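Local coordinates for putative oxidoreductase yhhX (Escherichia coli K-12, PDB 3F4L), which is probably an NADP-dependent oxidoreductase of the Gfo/Idh/MocA family, perhaps acting as a scyllo-inositol dehydrogenase, at residues A[82-87]-A[107-112]; A[150-154]-A[232-237]; A[184-190]-A[320-325]; A[193-197]-A[327-333]; A[207-211]-A[223-227]. All coordinates share one frame; numbering follows the deposited sequence.

Contact 1 of 5, residues A[82-87]-A[107-112]; sequences AKRALE and ELFALA
Lys83 NZ and Glu107 OE2 form a weak salt bridge, 3.4 Å long, across two nearly parallel helices of the Rossmann domain. Lys83 carries CG anti to its backbone N (chi1 -176°) and stays extended to NZ, running along the outer side of the contact to meet a likewise extended Glu107. At this length the bridge is probably a minor part of the contact, most of which is aliphatic. Leu111, pointing at the facing helix, is the central apolar residue: its CD2 lies 3.8 Å from Leu86 CB and 3.9 Å from Lys83 CG. The side chains of Leu86 and Leu111 pass antiparallel to one another, whereas the stem of Lys83 crosses Leu111 at about a right angle. Leu86 CD1 reaches further across, resting 3.7 Å from the carbonyl Leu108 O and 4.1 Å from Ala112 CB. On the buried side Leu108 turns its CD2 branch to Ala82 CB, 3.9 Å away. The axes of the short segments run 10.2 Å apart at an angle of only 6°, as expected of helices lying side by side on one face of a parallel sheet. Beneath them Ala82 and Leu86 pack on Val92 of strand 91-94, and Leu86 and Ala112 on Val119 of strand 119-121, while Phe109 turns to helix 319-331 of the C-terminal domain.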
# COMPACT_ATOMS: atom_id res chain seq x y z
N ALA A 82 12.65 2.02 35.49
CA ALA A 82 11.39 1.30 35.69
C ALA A 82 11.54 0.22 36.76
O ALA A 82 10.70 0.09 37.64
CB ALA A 82 10.93 0.67 34.38
N LYS A 83 12.62 -0.55 36.66
CA LYS A 83 12.89 -1.61 37.63
C LYS A 83 13.09 -1.04 39.03
O LYS A 83 12.64 -1.62 40.02
CB LYS A 83 14.14 -2.40 37.22
CG LYS A 83 14.44 -3.60 38.12
CD LYS A 83 15.62 -4.40 37.58
CE LYS A 83 15.93 -5.60 38.46
NZ LYS A 83 17.00 -6.42 37.84
N ARG A 84 13.78 0.09 39.12
CA ARG A 84 14.01 0.71 40.42
C ARG A 84 12.70 1.21 41.02
O ARG A 84 12.46 1.04 42.21
CB ARG A 84 15.02 1.85 40.30
CG ARG A 84 16.45 1.38 40.11
CD ARG A 84 17.41 2.54 40.09
NE ARG A 84 17.37 3.32 41.33
CZ ARG A 84 18.13 4.39 41.56
NH1 ARG A 84 18.98 4.80 40.63
NH2 ARG A 84 18.06 5.04 42.71
N ALA A 85 11.85 1.79 40.18
CA ALA A 85 10.56 2.29 40.66
C ALA A 85 9.70 1.12 41.15
O ALA A 85 9.09 1.20 42.21
CB ALA A 85 9.84 3.05 39.56
N LEU A 86 9.65 0.03 40.39
CA LEU A 86 8.85 -1.11 40.82
C LEU A 86 9.35 -1.70 42.15
O LEU A 86 8.56 -2.11 43.00
CB LEU A 86 8.85 -2.20 39.75
CG LEU A 86 8.08 -1.86 38.48
CD1 LEU A 86 8.29 -2.96 37.44
CD2 LEU A 86 6.59 -1.70 38.81
N GLU A 87 10.67 -1.73 42.33
CA GLU A 87 11.24 -2.27 43.56
C GLU A 87 10.92 -1.36 44.74
O GLU A 87 10.91 -1.81 45.89
CB GLU A 87 12.76 -2.46 43.40
CG GLU A 87 13.11 -3.38 42.24
CD GLU A 87 14.60 -3.51 41.99
OE1 GLU A 87 15.33 -2.51 42.10
OE2 GLU A 87 15.04 -4.63 41.64
N GLU A 107 10.77 -9.22 31.74
CA GLU A 107 11.29 -9.15 33.10
C GLU A 107 10.56 -8.08 33.92
O GLU A 107 10.29 -8.26 35.11
CB GLU A 107 12.78 -8.84 33.07
CG GLU A 107 13.48 -9.00 34.41
CD GLU A 107 14.97 -8.73 34.31
OE1 GLU A 107 15.58 -9.15 33.30
OE2 GLU A 107 15.52 -8.12 35.24
N LEU A 108 10.26 -6.97 33.27
CA LEU A 108 9.56 -5.87 33.92
C LEU A 108 8.14 -6.30 34.33
O LEU A 108 7.69 -5.99 35.43
CB LEU A 108 9.50 -4.67 32.96
CG LEU A 108 10.09 -3.31 33.36
CD1 LEU A 108 11.43 -3.46 34.06
CD2 LEU A 108 10.23 -2.46 32.11
N PHE A 109 7.45 -7.02 33.45
CA PHE A 109 6.10 -7.48 33.74
C PHE A 109 6.09 -8.52 34.88
O PHE A 109 5.21 -8.48 35.74
CB PHE A 109 5.46 -8.08 32.48
CG PHE A 109 5.15 -7.07 31.42
CD1 PHE A 109 4.30 -5.99 31.69
CD2 PHE A 109 5.66 -7.21 30.14
CE1 PHE A 109 3.98 -5.07 30.69
CE2 PHE A 109 5.34 -6.30 29.13
CZ PHE A 109 4.50 -5.22 29.41
N ALA A 110 7.06 -9.43 34.88
CA ALA A 110 7.13 -10.44 35.93
C ALA A 110 7.32 -9.77 37.29
O ALA A 110 6.62 -10.09 38.26
CB ALA A 110 8.28 -11.39 35.65
N LEU A 111 8.25 -8.82 37.36
CA LEU A 111 8.50 -8.09 38.59
C LEU A 111 7.23 -7.37 39.06
O LEU A 111 6.84 -7.47 40.22
CB LEU A 111 9.62 -7.07 38.37
CG LEU A 111 9.90 -6.12 39.54
CD1 LEU A 111 10.18 -6.92 40.81
CD2 LEU A 111 11.08 -5.22 39.20
N ALA A 112 6.59 -6.64 38.15
CA ALA A 112 5.37 -5.91 38.50
C ALA A 112 4.30 -6.84 39.05
O ALA A 112 3.67 -6.54 40.07
CB ALA A 112 4.84 -5.17 37.27

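Contact 2 of 5, residues A[150-154]-A[232-237]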
# COMPACT_ATOMS: atom_id res chain seq x y z
N GLU A 150 -5.15 0.42 6.28
CA GLU A 150 -3.91 1.05 5.85
C GLU A 150 -3.71 2.31 6.68
O GLU A 150 -4.59 3.16 6.75
CB GLU A 150 -3.99 1.39 4.36
CG GLU A 150 -2.65 1.69 3.70
CD GLU A 150 -2.78 1.85 2.18
OE1 GLU A 150 -3.41 0.99 1.53
OE2 GLU A 150 -2.25 2.84 1.63
N SER A 151 -2.55 2.39 7.34
CA SER A 151 -2.21 3.54 8.17
C SER A 151 -0.95 4.23 7.65
O SER A 151 0.06 3.58 7.37
CB SER A 151 -1.98 3.07 9.61
OG SER A 151 -1.48 4.12 10.41
N HIS A 152 -1.01 5.56 7.53
CA HIS A 152 0.12 6.34 7.05
C HIS A 152 0.53 7.39 8.08
O HIS A 152 -0.31 8.00 8.73
CB HIS A 152 -0.23 7.07 5.74
CG HIS A 152 -0.14 6.21 4.51
ND1 HIS A 152 -1.17 5.39 4.09
CD2 HIS A 152 0.85 6.06 3.60
CE1 HIS A 152 -0.81 4.78 2.97
NE2 HIS A 152 0.41 5.17 2.66
N PHE A 153 1.83 7.58 8.22
CA PHE A 153 2.36 8.59 9.12
C PHE A 153 3.56 9.07 8.32
O PHE A 153 4.66 8.56 8.49
CB PHE A 153 2.79 7.98 10.46
CG PHE A 153 2.90 8.99 11.57
CD1 PHE A 153 3.92 9.94 11.57
CD2 PHE A 153 1.95 9.02 12.59
CE1 PHE A 153 3.99 10.90 12.57
CE2 PHE A 153 2.02 9.98 13.60
CZ PHE A 153 3.04 10.93 13.59
N ASP A 154 3.34 10.03 7.43
CA ASP A 154 4.39 10.53 6.56
C ASP A 154 4.76 12.00 6.73
O ASP A 154 4.08 12.75 7.42
CB ASP A 154 3.99 10.30 5.10
CG ASP A 154 3.53 8.89 4.83
OD1 ASP A 154 4.26 7.94 5.20
OD2 ASP A 154 2.45 8.72 4.23
N ASP A 232 0.23 14.01 0.53
CA ASP A 232 -0.20 13.02 1.51
C ASP A 232 -1.25 12.01 1.10
O ASP A 232 -2.12 12.27 0.27
CB ASP A 232 -0.69 13.72 2.79
CG ASP A 232 0.44 14.09 3.73
OD1 ASP A 232 1.35 13.25 3.93
OD2 ASP A 232 0.42 15.20 4.29
N TYR A 233 -1.15 10.83 1.72
CA TYR A 233 -2.10 9.75 1.51
C TYR A 233 -3.16 10.01 2.58
O TYR A 233 -3.02 10.91 3.41
CB TYR A 233 -1.49 8.37 1.87
CG TYR A 233 -0.37 7.85 1.01
CD1 TYR A 233 0.95 8.30 1.17
CD2 TYR A 233 -0.61 6.86 0.06
CE1 TYR A 233 1.99 7.77 0.41
CE2 TYR A 233 0.42 6.32 -0.71
CZ TYR A 233 1.72 6.78 -0.52
OH TYR A 233 2.73 6.22 -1.28
N PRO A 234 -4.26 9.24 2.55
CA PRO A 234 -5.26 9.46 3.59
C PRO A 234 -4.54 8.97 4.86
O PRO A 234 -3.60 8.16 4.74
CB PRO A 234 -6.38 8.52 3.19
CG PRO A 234 -6.30 8.52 1.70
CD PRO A 234 -4.82 8.48 1.42
N LYS A 235 -4.95 9.44 6.04
CA LYS A 235 -4.33 9.00 7.29
C LYS A 235 -4.69 7.52 7.56
O LYS A 235 -3.86 6.74 8.02
CB LYS A 235 -4.82 9.87 8.45
CG LYS A 235 -4.27 9.45 9.81
CD LYS A 235 -2.78 9.75 9.95
CE LYS A 235 -2.14 8.97 11.10
NZ LYS A 235 -2.17 7.50 10.81
N PHE A 236 -5.94 7.17 7.29
CA PHE A 236 -6.41 5.79 7.45
C PHE A 236 -7.32 5.40 6.31
O PHE A 236 -8.10 6.22 5.80
CB PHE A 236 -7.21 5.58 8.75
CG PHE A 236 -6.38 5.58 10.00
CD1 PHE A 236 -6.32 6.72 10.80
CD2 PHE A 236 -5.66 4.46 10.37
CE1 PHE A 236 -5.55 6.74 11.96
CE2 PHE A 236 -4.88 4.46 11.53
CZ PHE A 236 -4.83 5.60 12.33
N ILE A 237 -7.24 4.13 5.93
CA ILE A 237 -8.08 3.57 4.88
C ILE A 237 -8.52 2.23 5.45
O ILE A 237 -7.70 1.49 5.99
CB ILE A 237 -7.30 3.28 3.58
CG1 ILE A 237 -6.79 4.58 2.96
CG2 ILE A 237 -8.22 2.57 2.58
CD1 ILE A 237 -6.01 4.36 1.69
O HOH W 1 -1.22 6.45 12.97
O HOH W 2 0.72 10.76 3.83
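His152, Glu150 and Lys235 bury the most surface where strand 146-152 pairs with the start of strand 236-240, an antiparallel join inside the large mixed sheet of the C-terminal alpha/beta domain. Glu150 and Ile237 are a hydrogen-bonded pair: Glu150 N gives to Ile237 O at 2.8 Å and Ile237 N returns the bond to Glu150 O. Their side chains run abreast. The next pair, Ser151 and Phe236, is non-hydrogen-bonded and sends its side chains to the other face. At Lys235 and Phe236, which both face Lys247 of the next strand, a classic beta bulge interrupts the regular spacing. His152 N still reaches Lys235 O at 3.1 Å, in a nearly straight bond of 168°.

The His152 ring lies over Tyr233 in an offset stack, centroids 3.9 Å apart and planes at 16°, while Tyr233 CB stands almost on the imidazole normal. Tyr233 also meets the ring of His239 of the second subunit, so this stack adjoins the dimer interface. Beyond it, water 2 joins Asp154 OD2, Asp232 OD1 and Tyr233 N, donating to both acids; this bridge probably eases the proximity of two like charges.

Lys235 leaves its backbone pointing away from the strand, but bends at chi2 (71°) and chi4 to bring its amine back. There NZ gives a 2.8 Å bond to His152 O, approaching from above the carbonyl plane, and another of 2.6 Å to water 1.

Contact 3 of 5, residues A[184-190]-A[320-325]; sequences ISLFGRP and SEVLTN
Ile184 opens the contact by running antiparallel to the Glu321 side chain, with CG2 3.6 Å from Glu321 CB. Its other branch, anti to the carbonyl carbon (chi1 -71°), carries CD1 across to the next turn, 3.9 Å from Asn325 CA. Ser185 follows: its CA lies 3.2 Å from Glu321 OE2, while its hydroxyl is bonded back to Gln182 O within its own helix. The other carboxylate oxygen, Glu321 OE1, takes the amide of Lys318 and a salt bridge from Arg126, which probably fixes the acid in place. Just beyond the helix Gly188 has positive phi (91°), and the chain turns toward the facing helix. Arg189 then reaches past helix 320-325, extended from CG to NE. Its NE lies within hydrogen-bonding distance of Thr324 OG1, though the exact geometry is uncertain. Pro190 turns its CD toward Thr324 CG2, 3.9 Å away. The pairing joins the C-terminal end of helix 171-187 to helix 319-331, two helices that pack together in the C-terminal alpha/beta domain of the Gfo/Idh/MocA fold, with helix 319-331 also meeting the Rossmann domain through Val322 and Leu323.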
# COMPACT_ATOMS: atom_id res chain seq x y z
N ILE A 184 -2.39 -3.29 16.59
CA ILE A 184 -2.41 -4.37 17.57
C ILE A 184 -3.57 -4.21 18.56
O ILE A 184 -4.22 -5.20 18.92
CB ILE A 184 -1.04 -4.44 18.31
CG1 ILE A 184 0.02 -4.97 17.33
CG2 ILE A 184 -1.14 -5.30 19.54
CD1 ILE A 184 1.45 -4.76 17.78
N SER A 185 -3.86 -2.98 18.98
CA SER A 185 -4.96 -2.77 19.92
C SER A 185 -6.31 -3.14 19.29
O SER A 185 -7.26 -3.45 20.00
CB SER A 185 -5.01 -1.30 20.37
OG SER A 185 -5.60 -0.49 19.37
N LEU A 186 -6.40 -3.12 17.96
CA LEU A 186 -7.65 -3.46 17.27
C LEU A 186 -7.78 -4.94 16.93
O LEU A 186 -8.86 -5.53 17.07
CB LEU A 186 -7.77 -2.72 15.93
CG LEU A 186 -7.76 -1.19 15.88
CD1 LEU A 186 -7.79 -0.72 14.42
CD2 LEU A 186 -8.95 -0.66 16.65
N PHE A 187 -6.68 -5.52 16.47
CA PHE A 187 -6.69 -6.90 16.01
C PHE A 187 -5.86 -7.91 16.78
O PHE A 187 -6.02 -9.10 16.59
CB PHE A 187 -6.30 -6.92 14.53
CG PHE A 187 -7.12 -5.97 13.68
CD1 PHE A 187 -8.50 -6.11 13.59
CD2 PHE A 187 -6.51 -4.94 12.99
CE1 PHE A 187 -9.25 -5.24 12.81
CE2 PHE A 187 -7.25 -4.06 12.21
CZ PHE A 187 -8.63 -4.21 12.12
N GLY A 188 -4.96 -7.45 17.64
CA GLY A 188 -4.16 -8.38 18.41
C GLY A 188 -2.84 -8.80 17.79
O GLY A 188 -2.15 -7.99 17.16
N ARG A 189 -2.50 -10.07 17.99
CA ARG A 189 -1.26 -10.67 17.50
C ARG A 189 -1.42 -11.25 16.09
O ARG A 189 -2.22 -12.16 15.87
CB ARG A 189 -0.86 -11.79 18.47
CG ARG A 189 0.58 -11.80 18.97
CD ARG A 189 0.73 -12.86 20.09
NE ARG A 189 1.81 -12.54 21.04
CZ ARG A 189 2.10 -13.27 22.12
NH1 ARG A 189 1.40 -14.36 22.41
NH2 ARG A 189 3.09 -12.90 22.93
N PRO A 190 -0.66 -10.74 15.12
CA PRO A 190 -0.76 -11.25 13.74
C PRO A 190 -0.11 -12.61 13.55
O PRO A 190 0.73 -13.03 14.36
CB PRO A 190 -0.05 -10.17 12.94
CG PRO A 190 1.06 -9.77 13.85
CD PRO A 190 0.35 -9.67 15.21
N SER A 320 0.29 -8.56 26.42
CA SER A 320 0.53 -9.24 25.15
C SER A 320 0.70 -8.27 23.99
O SER A 320 1.46 -8.54 23.06
CB SER A 320 -0.62 -10.21 24.83
OG SER A 320 -1.85 -9.54 24.67
N GLU A 321 0.01 -7.14 24.02
CA GLU A 321 0.13 -6.15 22.95
C GLU A 321 1.53 -5.53 22.99
O GLU A 321 2.13 -5.25 21.95
CB GLU A 321 -0.94 -5.06 23.11
CG GLU A 321 -2.35 -5.63 23.12
CD GLU A 321 -3.43 -4.58 23.35
OE1 GLU A 321 -3.33 -3.80 24.31
OE2 GLU A 321 -4.39 -4.55 22.56
N VAL A 322 2.04 -5.31 24.19
CA VAL A 322 3.36 -4.72 24.33
C VAL A 322 4.43 -5.68 23.82
O VAL A 322 5.31 -5.28 23.07
CB VAL A 322 3.65 -4.35 25.80
CG1 VAL A 322 5.02 -3.73 25.93
CG2 VAL A 322 2.59 -3.40 26.31
N LEU A 323 4.33 -6.95 24.21
CA LEU A 323 5.32 -7.94 23.79
C LEU A 323 5.26 -8.19 22.28
O LEU A 323 6.29 -8.40 21.63
CB LEU A 323 5.09 -9.25 24.55
CG LEU A 323 5.34 -9.19 26.06
CD1 LEU A 323 5.02 -10.53 26.71
CD2 LEU A 323 6.78 -8.81 26.31
N THR A 324 4.05 -8.16 21.71
CA THR A 324 3.92 -8.39 20.28
C THR A 324 4.58 -7.23 19.52
O THR A 324 5.26 -7.44 18.51
CB THR A 324 2.43 -8.52 19.86
OG1 THR A 324 1.87 -9.70 20.45
CG2 THR A 324 2.31 -8.60 18.36
N ASN A 325 4.41 -6.01 20.02
CA ASN A 325 5.00 -4.83 19.38
C ASN A 325 6.53 -4.93 19.36
O ASN A 325 7.16 -4.80 18.30
CB ASN A 325 4.55 -3.57 20.12
CG ASN A 325 4.70 -2.31 19.29
OD1 ASN A 325 3.79 -1.48 19.24
ND2 ASN A 325 5.85 -2.15 18.65

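Contact 4 of 5, residues A[193-197]-A[327-333]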
# COMPACT_ATOMS: atom_id res chain seq x y z
N VAL A 193 4.18 -11.29 9.37
CA VAL A 193 4.55 -9.90 9.17
C VAL A 193 5.48 -9.78 7.98
O VAL A 193 6.45 -10.53 7.87
CB VAL A 193 5.26 -9.30 10.40
CG1 VAL A 193 5.65 -7.85 10.10
CG2 VAL A 193 4.36 -9.35 11.63
N ALA A 194 5.18 -8.86 7.07
CA ALA A 194 6.03 -8.61 5.91
C ALA A 194 6.69 -7.26 6.16
O ALA A 194 6.01 -6.28 6.46
CB ALA A 194 5.19 -8.55 4.62
N TYR A 195 8.02 -7.21 6.02
CA TYR A 195 8.78 -5.99 6.25
C TYR A 195 9.44 -5.40 5.00
O TYR A 195 9.94 -6.12 4.13
CB TYR A 195 9.91 -6.22 7.27
CG TYR A 195 9.54 -6.83 8.60
CD1 TYR A 195 9.61 -8.21 8.80
CD2 TYR A 195 9.18 -6.02 9.69
CE1 TYR A 195 9.34 -8.77 10.05
CE2 TYR A 195 8.92 -6.57 10.94
CZ TYR A 195 9.00 -7.94 11.11
OH TYR A 195 8.74 -8.48 12.35
N ASP A 196 9.46 -4.07 4.94
CA ASP A 196 10.11 -3.28 3.90
C ASP A 196 10.67 -2.09 4.69
O ASP A 196 9.92 -1.19 5.07
CB ASP A 196 9.11 -2.77 2.85
CG ASP A 196 9.67 -1.61 2.03
OD1 ASP A 196 10.88 -1.65 1.70
OD2 ASP A 196 8.91 -0.67 1.70
N ILE A 197 11.97 -2.10 4.94
CA ILE A 197 12.62 -1.05 5.71
C ILE A 197 13.80 -0.48 4.92
O ILE A 197 14.78 -1.18 4.66
CB ILE A 197 13.13 -1.61 7.06
CG1 ILE A 197 11.98 -2.30 7.81
CG2 ILE A 197 13.71 -0.48 7.91
CD1 ILE A 197 12.42 -3.07 9.05
N GLU A 327 8.45 -7.53 19.73
CA GLU A 327 8.91 -8.66 18.93
C GLU A 327 8.88 -8.33 17.44
O GLU A 327 9.84 -8.62 16.71
CB GLU A 327 8.04 -9.89 19.21
CG GLU A 327 8.51 -11.15 18.53
CD GLU A 327 7.62 -12.33 18.82
OE1 GLU A 327 7.28 -12.56 20.01
OE2 GLU A 327 7.25 -13.05 17.87
N ILE A 328 7.79 -7.72 16.99
CA ILE A 328 7.66 -7.35 15.58
C ILE A 328 8.77 -6.37 15.18
O ILE A 328 9.39 -6.53 14.14
CB ILE A 328 6.26 -6.73 15.29
CG1 ILE A 328 5.18 -7.83 15.42
CG2 ILE A 328 6.23 -6.15 13.88
CD1 ILE A 328 3.73 -7.33 15.30
N LEU A 329 9.02 -5.37 16.02
CA LEU A 329 10.07 -4.41 15.72
C LEU A 329 11.44 -5.10 15.61
O LEU A 329 12.18 -4.87 14.64
CB LEU A 329 10.11 -3.32 16.80
CG LEU A 329 8.95 -2.33 16.77
CD1 LEU A 329 9.01 -1.39 17.97
CD2 LEU A 329 9.01 -1.53 15.46
N GLU A 330 11.76 -5.95 16.57
CA GLU A 330 13.04 -6.65 16.58
C GLU A 330 13.23 -7.53 15.36
O GLU A 330 14.27 -7.48 14.71
CB GLU A 330 13.18 -7.53 17.83
CG GLU A 330 13.14 -6.79 19.16
CD GLU A 330 13.57 -7.67 20.33
OE1 GLU A 330 13.07 -8.82 20.43
OE2 GLU A 330 14.41 -7.22 21.14
N ARG A 331 12.23 -8.35 15.06
CA ARG A 331 12.32 -9.26 13.93
C ARG A 331 12.35 -8.57 12.57
O ARG A 331 12.56 -9.22 11.55
CB ARG A 331 11.18 -10.29 14.00
CG ARG A 331 11.24 -11.16 15.26
CD ARG A 331 10.40 -12.42 15.12
NE ARG A 331 10.89 -13.25 14.02
CZ ARG A 331 10.30 -14.36 13.59
NH1 ARG A 331 9.18 -14.78 14.17
NH2 ARG A 331 10.83 -15.04 12.59
N GLY A 332 12.15 -7.26 12.56
CA GLY A 332 12.20 -6.54 11.30
C GLY A 332 13.64 -6.45 10.84
O GLY A 332 13.92 -6.25 9.66
N PHE A 333 14.57 -6.60 11.78
CA PHE A 333 16.00 -6.53 11.48
C PHE A 333 16.65 -7.91 11.62
O PHE A 333 17.87 -8.04 11.70
CB PHE A 333 16.66 -5.50 12.40
CG PHE A 333 16.13 -4.11 12.21
CD1 PHE A 333 16.53 -3.34 11.12
CD2 PHE A 333 15.17 -3.59 13.07
CE1 PHE A 333 15.97 -2.09 10.89
CE2 PHE A 333 14.61 -2.34 12.84
CZ PHE A 333 15.01 -1.59 11.75
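Tyr195 has CG anti to its carbonyl carbon (chi1 -53°) and its ring turned crosswise (chi2 93°), which carries the phenol from strand 192-198 to helix 319-331. This is helix-on-sheet packing in the C-terminal alpha/beta domain, the axes of the two short segments 10.0 Å apart and crossing at -50°. The Tyr195 ring is sandwiched: Val193 CG1 from its own strand lies over one face toward the rim, and Gly332 CA over the centre of the opposite face. The latter is a CH-pi contact, 3.4 Å from CA to the ring centroid. Gly332 presents its bare CA to the ring, and the backbone itself makes the contact. To the flanks the packing is apolar: Val193 crosses Ile328 obliquely, CG2 to CG1 at 4.2 Å, and Ile197 CD1 stands over one face of the Phe333 ring, 4.0 Å from CZ. The stem of Arg331 passes the phenol with CB, while its guanidinium leads away to Thr342 O and Glu334. On the far side of the sheet Asp196 forms a salt bridge with Lys220 of the second subunit. Tyr195 OH gives its proton to Ile328 O at 2.7 Å, in the carbonyl plane and on a lone pair.

Contact 5 of 5, residues A[207-211]-A[223-227]; sequences DDTFE and VKTSH
Strands 209-211 and 223-225 run antiparallel at 166°, their axes 4.7 Å apart, with Phe210 and Thr225 as a hydrogen-bonded pair: Phe210 N gives to Thr225 O at 3.0 Å and Thr225 N to Phe210 O at 2.9 Å. They belong to the two arms of the beta hairpin 209-216/219-225. Phe210 holds CG between its backbone N and carbonyl carbon (chi1 73°), which folds the ring back over its partner strand. Thr225 N lies over the centre of one ring face, and Val223 CG1 meets the ring edge in plane. Thr225 CG2 packs tightly, 3.1 Å from Phe210 CZ, and Thr225 OG1 is buried without a polar partner. Helix 171-187 packs against this side through Ala171 and Phe172.

On the other face Glu211 and Lys224 project together and end in a salt bridge of 2.9 Å between OE1 and NZ; the amine comes from above the carboxylate plane. A classic beta bulge places Asp208 and Thr209 both opposite Arg198. There His227 ND1 donates to Asp208 O at 2.9 Å, in its own ring plane and on a carbonyl lone pair, while water 3 gives to Thr209 OG1 and accepts from His227 N. The ND1 bond implies that this nitrogen carries a proton. Glu211 OE1 also pairs with Lys220, and Lys224 NZ with Glu148, both of the second subunit. These opposed charges probably offset one another at the buried interface, and the hairpin's salt bridge becomes part of a network joining two chains.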
# COMPACT_ATOMS: atom_id res chain seq x y z
N ASP A 207 17.15 3.61 8.98
CA ASP A 207 15.96 3.69 8.13
C ASP A 207 15.07 4.91 8.39
O ASP A 207 14.90 5.34 9.53
CB ASP A 207 15.12 2.43 8.31
CG ASP A 207 14.47 2.35 9.69
OD1 ASP A 207 15.18 2.05 10.67
OD2 ASP A 207 13.25 2.62 9.78
N ASP A 208 14.50 5.45 7.32
CA ASP A 208 13.60 6.60 7.41
C ASP A 208 12.34 6.31 6.61
O ASP A 208 11.50 7.18 6.40
CB ASP A 208 14.27 7.87 6.84
CG ASP A 208 14.64 7.72 5.37
OD1 ASP A 208 14.25 6.72 4.73
OD2 ASP A 208 15.32 8.63 4.85
N THR A 209 12.23 5.06 6.18
CA THR A 209 11.11 4.62 5.36
C THR A 209 10.77 3.18 5.73
O THR A 209 11.67 2.34 5.83
CB THR A 209 11.50 4.65 3.88
OG1 THR A 209 12.08 5.92 3.57
CG2 THR A 209 10.28 4.40 2.99
N PHE A 210 9.49 2.89 5.93
CA PHE A 210 9.10 1.54 6.25
C PHE A 210 7.65 1.25 5.96
O PHE A 210 6.81 2.15 5.89
CB PHE A 210 9.39 1.20 7.72
CG PHE A 210 8.46 1.87 8.71
CD1 PHE A 210 8.83 3.03 9.37
CD2 PHE A 210 7.21 1.32 8.98
CE1 PHE A 210 7.98 3.64 10.28
CE2 PHE A 210 6.35 1.93 9.89
CZ PHE A 210 6.73 3.08 10.54
N GLU A 211 7.36 -0.03 5.77
CA GLU A 211 6.01 -0.51 5.55
C GLU A 211 5.96 -1.89 6.18
O GLU A 211 6.70 -2.79 5.79
CB GLU A 211 5.66 -0.62 4.07
CG GLU A 211 4.21 -1.09 3.87
CD GLU A 211 3.80 -1.21 2.41
OE1 GLU A 211 4.25 -0.38 1.58
OE2 GLU A 211 3.02 -2.14 2.09
N VAL A 223 1.00 -0.66 7.82
CA VAL A 223 1.47 0.51 8.56
C VAL A 223 2.71 1.00 7.82
O VAL A 223 3.65 0.24 7.61
CB VAL A 223 1.87 0.17 9.99
CG1 VAL A 223 2.51 1.35 10.63
CG2 VAL A 223 0.65 -0.28 10.80
N LYS A 224 2.73 2.27 7.43
CA LYS A 224 3.88 2.76 6.72
C LYS A 224 4.15 4.24 6.89
O LYS A 224 3.24 5.03 7.15
CB LYS A 224 3.76 2.41 5.23
CG LYS A 224 2.49 2.93 4.58
CD LYS A 224 2.29 2.33 3.19
CE LYS A 224 3.34 2.80 2.20
NZ LYS A 224 3.14 2.18 0.86
N THR A 225 5.42 4.60 6.76
CA THR A 225 5.84 5.99 6.86
C THR A 225 7.01 6.23 5.92
O THR A 225 7.78 5.32 5.61
CB THR A 225 6.29 6.41 8.28
OG1 THR A 225 7.70 6.19 8.43
CG2 THR A 225 5.53 5.66 9.34
N SER A 226 7.13 7.47 5.48
CA SER A 226 8.21 7.86 4.60
C SER A 226 8.40 9.34 4.83
O SER A 226 7.45 10.03 5.21
CB SER A 226 7.81 7.62 3.14
OG SER A 226 8.77 8.18 2.25
N HIS A 227 9.62 9.83 4.65
CA HIS A 227 9.89 11.25 4.82
C HIS A 227 9.92 11.89 3.44
O HIS A 227 10.39 13.02 3.28
CB HIS A 227 11.24 11.48 5.52
CG HIS A 227 11.24 11.12 6.97
ND1 HIS A 227 11.12 9.82 7.42
CD2 HIS A 227 11.33 11.89 8.08
CE1 HIS A 227 11.15 9.81 8.74
NE2 HIS A 227 11.27 11.05 9.16
O HOH W 3 11.77 8.51 3.45

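Contact 1 comes first along the chain and lies in the Rossmann domain; the other four alternate or nest within the C-terminal domain. Contacts 3 and 4 share helix 319-331, their centres about 14 Å apart, and Val322 and Leu323 of contact 3 touch Phe109 of contact 1, so this helix ties the two domains together. Contacts 2, 4 and 5 all reach the large mixed sheet: strands 146-152 and 219-225 are neighbours in it, as are 192-198 and 209-216. Contact 5 thus lies between contacts 2 and 4, its centre about 11 Å and 12 Å from theirs. All three adjoin the second subunit, whereas no other chain of the assembly touches contact 1.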